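Local coordinates for tyrosinase (Burkholderia thailandensis, PDB 5ZRD), which probably hydroxylates monophenols to catechols and oxidises these further, using a pair of copper ions, and works at acidic pH, at residues 46-58 against 93-107. Sequence-based numbering, arbitrary orientation.
Sequences DPKSFFALGGYHG and WHRMYVYKLEEALQS. With CU (copper (II) ion), chain J; O (oxygen atom), chain L.
Y97 is the large knob of this contact: its side chain fills the hollow between L53, G54, Y56 and H57, where two antiparallel helices of the tyrosinase type-3 dicopper core pack at 176°. With CG anti to the backbone N (chi1 -170°), the ring reaches across so that its OH donates to L53 O at 2.5 Å, tilted 34° from the carbonyl plane. Y56 N reaches the same oxygen from the opposite face, so two donors grip it. The hydroxyl also lies against the G54 backbone, with Y97 OH 3.3 Å from G54 CA. Farther from the metal L53 reaches back toward the other helix, its CD1 packing against L101 and 3.6 Å from A104 CB. F50 meets L101 CD1 with its ring edge, and F317 of helix 315-334 touches both residues. The A104 methyl packs against K48, with CB close to K48 O and K48 CB. At the other end histidines from both helices reach the same copper ion, whose third histidine is H85. Next to the metal site, W93 CZ3 packs against H57 CD2, while the H57 and Y97 rings meet rim to rim, nearly parallel. H57 NE2 binds the copper ion at 2.0 Å and H94 NE2 at 2.2 Å.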
# COMPACT_ATOMS: atom_id res chain seq x y z
N ASP A 46 3.77 -20.33 -27.05
CA ASP A 46 3.94 -19.81 -28.40
C ASP A 46 2.92 -18.65 -28.66
O ASP A 46 1.70 -18.85 -28.55
CB ASP A 46 3.77 -20.99 -29.41
CG ASP A 46 4.06 -20.60 -30.86
OD1 ASP A 46 4.07 -19.40 -31.18
OD2 ASP A 46 4.29 -21.49 -31.72
N PRO A 47 3.41 -17.46 -29.06
CA PRO A 47 2.52 -16.29 -29.16
C PRO A 47 1.41 -16.44 -30.21
O PRO A 47 0.49 -15.63 -30.24
CB PRO A 47 3.44 -15.13 -29.55
CG PRO A 47 4.81 -15.59 -29.12
CD PRO A 47 4.77 -17.06 -29.46
N LYS A 48 1.51 -17.46 -31.05
CA LYS A 48 0.51 -17.78 -32.06
C LYS A 48 -0.36 -19.00 -31.70
O LYS A 48 -1.23 -19.39 -32.48
CB LYS A 48 1.22 -18.05 -33.39
CG LYS A 48 2.13 -16.94 -33.90
CD LYS A 48 2.52 -17.19 -35.35
CE LYS A 48 3.10 -15.99 -36.06
NZ LYS A 48 4.58 -16.09 -36.12
N SER A 49 -0.13 -19.68 -30.58
CA SER A 49 -1.08 -20.73 -30.14
C SER A 49 -2.45 -20.11 -29.86
O SER A 49 -2.54 -18.96 -29.45
CB SER A 49 -0.61 -21.44 -28.89
OG SER A 49 -0.38 -20.51 -27.83
N PHE A 50 -3.49 -20.89 -29.98
CA PHE A 50 -4.80 -20.38 -29.65
C PHE A 50 -4.86 -19.96 -28.17
O PHE A 50 -5.59 -19.06 -27.83
CB PHE A 50 -5.88 -21.40 -29.97
CG PHE A 50 -7.26 -20.84 -29.73
CD1 PHE A 50 -7.68 -19.69 -30.39
CD2 PHE A 50 -8.13 -21.44 -28.83
CE1 PHE A 50 -8.93 -19.16 -30.16
CE2 PHE A 50 -9.40 -20.92 -28.62
CZ PHE A 50 -9.80 -19.78 -29.29
N PHE A 51 -4.11 -20.63 -27.29
CA PHE A 51 -4.25 -20.36 -25.87
C PHE A 51 -3.69 -18.98 -25.52
O PHE A 51 -4.23 -18.25 -24.70
CB PHE A 51 -3.53 -21.42 -25.03
CG PHE A 51 -3.56 -21.13 -23.55
CD1 PHE A 51 -4.69 -21.42 -22.79
CD2 PHE A 51 -2.47 -20.56 -22.92
CE1 PHE A 51 -4.72 -21.14 -21.43
CE2 PHE A 51 -2.50 -20.30 -21.56
CZ PHE A 51 -3.63 -20.58 -20.82
N ALA A 52 -2.57 -18.66 -26.14
CA ALA A 52 -1.93 -17.38 -25.94
C ALA A 52 -2.84 -16.26 -26.47
O ALA A 52 -3.06 -15.27 -25.77
CB ALA A 52 -0.59 -17.39 -26.64
N LEU A 53 -3.34 -16.46 -27.70
CA LEU A 53 -4.19 -15.51 -28.46
C LEU A 53 -5.48 -15.27 -27.68
O LEU A 53 -5.79 -14.13 -27.42
CB LEU A 53 -4.51 -16.06 -29.86
CG LEU A 53 -3.42 -15.91 -30.92
CD1 LEU A 53 -3.74 -16.78 -32.14
CD2 LEU A 53 -3.26 -14.45 -31.34
N GLY A 54 -6.19 -16.34 -27.33
CA GLY A 54 -7.41 -16.24 -26.51
C GLY A 54 -7.12 -15.57 -25.19
O GLY A 54 -7.92 -14.78 -24.69
N GLY A 55 -5.95 -15.88 -24.62
CA GLY A 55 -5.45 -15.24 -23.35
C GLY A 55 -5.18 -13.75 -23.46
O GLY A 55 -5.16 -13.05 -22.43
N TYR A 56 -5.01 -13.22 -24.68
CA TYR A 56 -4.71 -11.77 -24.79
C TYR A 56 -5.93 -10.93 -24.37
O TYR A 56 -5.76 -9.84 -23.80
CB TYR A 56 -4.23 -11.42 -26.22
CG TYR A 56 -2.90 -12.03 -26.62
CD1 TYR A 56 -1.84 -12.11 -25.73
CD2 TYR A 56 -2.69 -12.50 -27.91
CE1 TYR A 56 -0.61 -12.63 -26.08
CE2 TYR A 56 -1.46 -13.04 -28.28
CZ TYR A 56 -0.44 -13.13 -27.35
OH TYR A 56 0.76 -13.68 -27.68
N HIS A 57 -7.15 -11.44 -24.63
CA HIS A 57 -8.38 -10.71 -24.47
C HIS A 57 -8.56 -10.30 -23.01
O HIS A 57 -8.71 -9.11 -22.69
CB HIS A 57 -9.56 -11.58 -24.93
CG HIS A 57 -10.82 -10.81 -25.07
ND1 HIS A 57 -11.81 -10.87 -24.14
CD2 HIS A 57 -11.21 -9.92 -26.01
CE1 HIS A 57 -12.79 -10.06 -24.51
NE2 HIS A 57 -12.43 -9.46 -25.64
N GLY A 58 -8.53 -11.30 -22.15
CA GLY A 58 -8.85 -11.20 -20.74
C GLY A 58 -7.81 -11.93 -19.89
O GLY A 58 -6.67 -11.50 -19.76
N TRP A 93 -9.19 -2.12 -31.83
CA TRP A 93 -8.44 -3.12 -31.07
C TRP A 93 -8.89 -4.49 -31.53
O TRP A 93 -8.03 -5.35 -31.76
CB TRP A 93 -8.58 -2.97 -29.56
CG TRP A 93 -7.69 -3.92 -28.83
CD1 TRP A 93 -6.40 -3.70 -28.46
CD2 TRP A 93 -8.00 -5.28 -28.45
NE1 TRP A 93 -5.89 -4.81 -27.84
CE2 TRP A 93 -6.84 -5.80 -27.85
CE3 TRP A 93 -9.12 -6.10 -28.58
CZ2 TRP A 93 -6.77 -7.10 -27.37
CZ3 TRP A 93 -9.05 -7.39 -28.10
CH2 TRP A 93 -7.89 -7.88 -27.50
N HIS A 94 -10.22 -4.69 -31.60
CA HIS A 94 -10.72 -6.01 -31.98
C HIS A 94 -10.39 -6.28 -33.45
O HIS A 94 -10.21 -7.41 -33.79
CB HIS A 94 -12.21 -6.19 -31.71
CG HIS A 94 -12.47 -6.27 -30.26
ND1 HIS A 94 -12.47 -5.17 -29.49
CD2 HIS A 94 -12.65 -7.33 -29.43
CE1 HIS A 94 -12.66 -5.52 -28.23
NE2 HIS A 94 -12.80 -6.84 -28.17
N ARG A 95 -10.29 -5.24 -34.28
CA ARG A 95 -9.89 -5.43 -35.67
C ARG A 95 -8.52 -6.10 -35.70
O ARG A 95 -8.32 -7.06 -36.45
CB ARG A 95 -9.86 -4.10 -36.44
CG ARG A 95 -9.30 -4.17 -37.86
CD ARG A 95 -9.69 -2.94 -38.66
NE ARG A 95 -11.07 -3.02 -39.11
CZ ARG A 95 -11.75 -2.07 -39.74
NH1 ARG A 95 -11.15 -0.93 -40.07
NH2 ARG A 95 -13.01 -2.29 -40.09
N MET A 96 -7.59 -5.59 -34.91
CA MET A 96 -6.27 -6.11 -34.91
C MET A 96 -6.26 -7.50 -34.26
O MET A 96 -5.50 -8.41 -34.70
CB MET A 96 -5.31 -5.17 -34.20
CG MET A 96 -5.04 -3.92 -34.99
SD MET A 96 -4.57 -4.26 -36.71
CE MET A 96 -3.22 -5.39 -36.40
N TYR A 97 -7.11 -7.69 -33.25
CA TYR A 97 -7.15 -8.98 -32.54
C TYR A 97 -7.50 -10.07 -33.53
O TYR A 97 -6.85 -11.12 -33.56
CB TYR A 97 -8.14 -8.96 -31.38
CG TYR A 97 -8.13 -10.13 -30.42
CD1 TYR A 97 -7.03 -10.96 -30.27
CD2 TYR A 97 -9.22 -10.36 -29.62
CE1 TYR A 97 -7.02 -12.00 -29.35
CE2 TYR A 97 -9.21 -11.36 -28.66
CZ TYR A 97 -8.12 -12.19 -28.54
OH TYR A 97 -8.14 -13.19 -27.62
N VAL A 98 -8.50 -9.80 -34.35
CA VAL A 98 -8.98 -10.81 -35.28
C VAL A 98 -7.90 -11.05 -36.33
O VAL A 98 -7.68 -12.18 -36.77
CB VAL A 98 -10.27 -10.38 -35.98
CG1 VAL A 98 -10.68 -11.42 -37.01
CG2 VAL A 98 -11.39 -10.15 -34.98
N TYR A 99 -7.29 -9.96 -36.76
CA TYR A 99 -6.29 -10.02 -37.80
C TYR A 99 -5.10 -10.83 -37.29
O TYR A 99 -4.62 -11.64 -38.01
CB TYR A 99 -5.82 -8.61 -38.16
CG TYR A 99 -4.73 -8.53 -39.20
CD1 TYR A 99 -5.02 -8.71 -40.54
CD2 TYR A 99 -3.43 -8.20 -38.86
CE1 TYR A 99 -4.04 -8.59 -41.51
CE2 TYR A 99 -2.44 -8.07 -39.82
CZ TYR A 99 -2.75 -8.26 -41.15
OH TYR A 99 -1.81 -8.14 -42.13
N LYS A 100 -4.67 -10.58 -36.05
CA LYS A 100 -3.56 -11.28 -35.45
C LYS A 100 -3.85 -12.79 -35.31
O LYS A 100 -2.95 -13.65 -35.55
CB LYS A 100 -3.20 -10.63 -34.11
CG LYS A 100 -2.26 -9.43 -34.23
CD LYS A 100 -0.99 -9.75 -35.02
CE LYS A 100 0.00 -8.61 -35.07
NZ LYS A 100 1.19 -8.96 -35.89
N LEU A 101 -5.07 -13.16 -34.99
CA LEU A 101 -5.40 -14.60 -34.93
C LEU A 101 -5.36 -15.16 -36.36
O LEU A 101 -4.99 -16.28 -36.59
CB LEU A 101 -6.77 -14.83 -34.29
CG LEU A 101 -7.22 -16.29 -34.37
CD1 LEU A 101 -7.73 -16.79 -33.03
CD2 LEU A 101 -8.27 -16.47 -35.46
N GLU A 102 -5.84 -14.37 -37.29
CA GLU A 102 -5.79 -14.79 -38.68
C GLU A 102 -4.33 -14.95 -39.12
O GLU A 102 -4.05 -15.83 -39.91
CB GLU A 102 -6.52 -13.76 -39.53
CG GLU A 102 -6.77 -14.19 -40.95
CD GLU A 102 -7.37 -13.11 -41.82
OE1 GLU A 102 -6.81 -11.95 -41.80
OE2 GLU A 102 -8.36 -13.43 -42.54
N GLU A 103 -3.39 -14.14 -38.62
CA GLU A 103 -1.95 -14.32 -38.99
C GLU A 103 -1.46 -15.69 -38.49
O GLU A 103 -0.74 -16.37 -39.20
CB GLU A 103 -1.04 -13.22 -38.41
CG GLU A 103 -0.89 -12.00 -39.31
CD GLU A 103 0.15 -10.98 -38.88
OE1 GLU A 103 0.52 -10.97 -37.69
OE2 GLU A 103 0.60 -10.18 -39.74
N ALA A 104 -1.92 -16.07 -37.30
CA ALA A 104 -1.67 -17.39 -36.70
C ALA A 104 -2.31 -18.50 -37.52
O ALA A 104 -1.68 -19.53 -37.72
CB ALA A 104 -2.19 -17.42 -35.29
N LEU A 105 -3.54 -18.36 -37.97
CA LEU A 105 -4.11 -19.43 -38.76
C LEU A 105 -3.24 -19.64 -40.02
O LEU A 105 -3.12 -20.76 -40.53
CB LEU A 105 -5.56 -19.15 -39.16
CG LEU A 105 -6.60 -19.04 -38.05
CD1 LEU A 105 -7.93 -18.63 -38.66
CD2 LEU A 105 -6.79 -20.35 -37.30
N GLN A 106 -2.64 -18.55 -40.51
CA GLN A 106 -1.96 -18.53 -41.81
C GLN A 106 -0.59 -19.23 -41.73
O GLN A 106 -0.08 -19.75 -42.72
CB GLN A 106 -1.82 -17.09 -42.31
CG GLN A 106 -3.01 -16.60 -43.13
CD GLN A 106 -2.92 -15.13 -43.48
OE1 GLN A 106 -1.99 -14.42 -43.07
NE2 GLN A 106 -3.90 -14.65 -44.23
N SER A 107 -0.03 -19.23 -40.52
CA SER A 107 1.17 -19.96 -40.18
C SER A 107 0.96 -21.48 -40.27
O SER A 107 1.93 -22.18 -40.38
CB SER A 107 1.66 -19.61 -38.81
OG SER A 107 0.90 -20.32 -37.85
CU CU J . -13.33 -7.79 -26.29
O O L . -15.74 -8.32 -26.48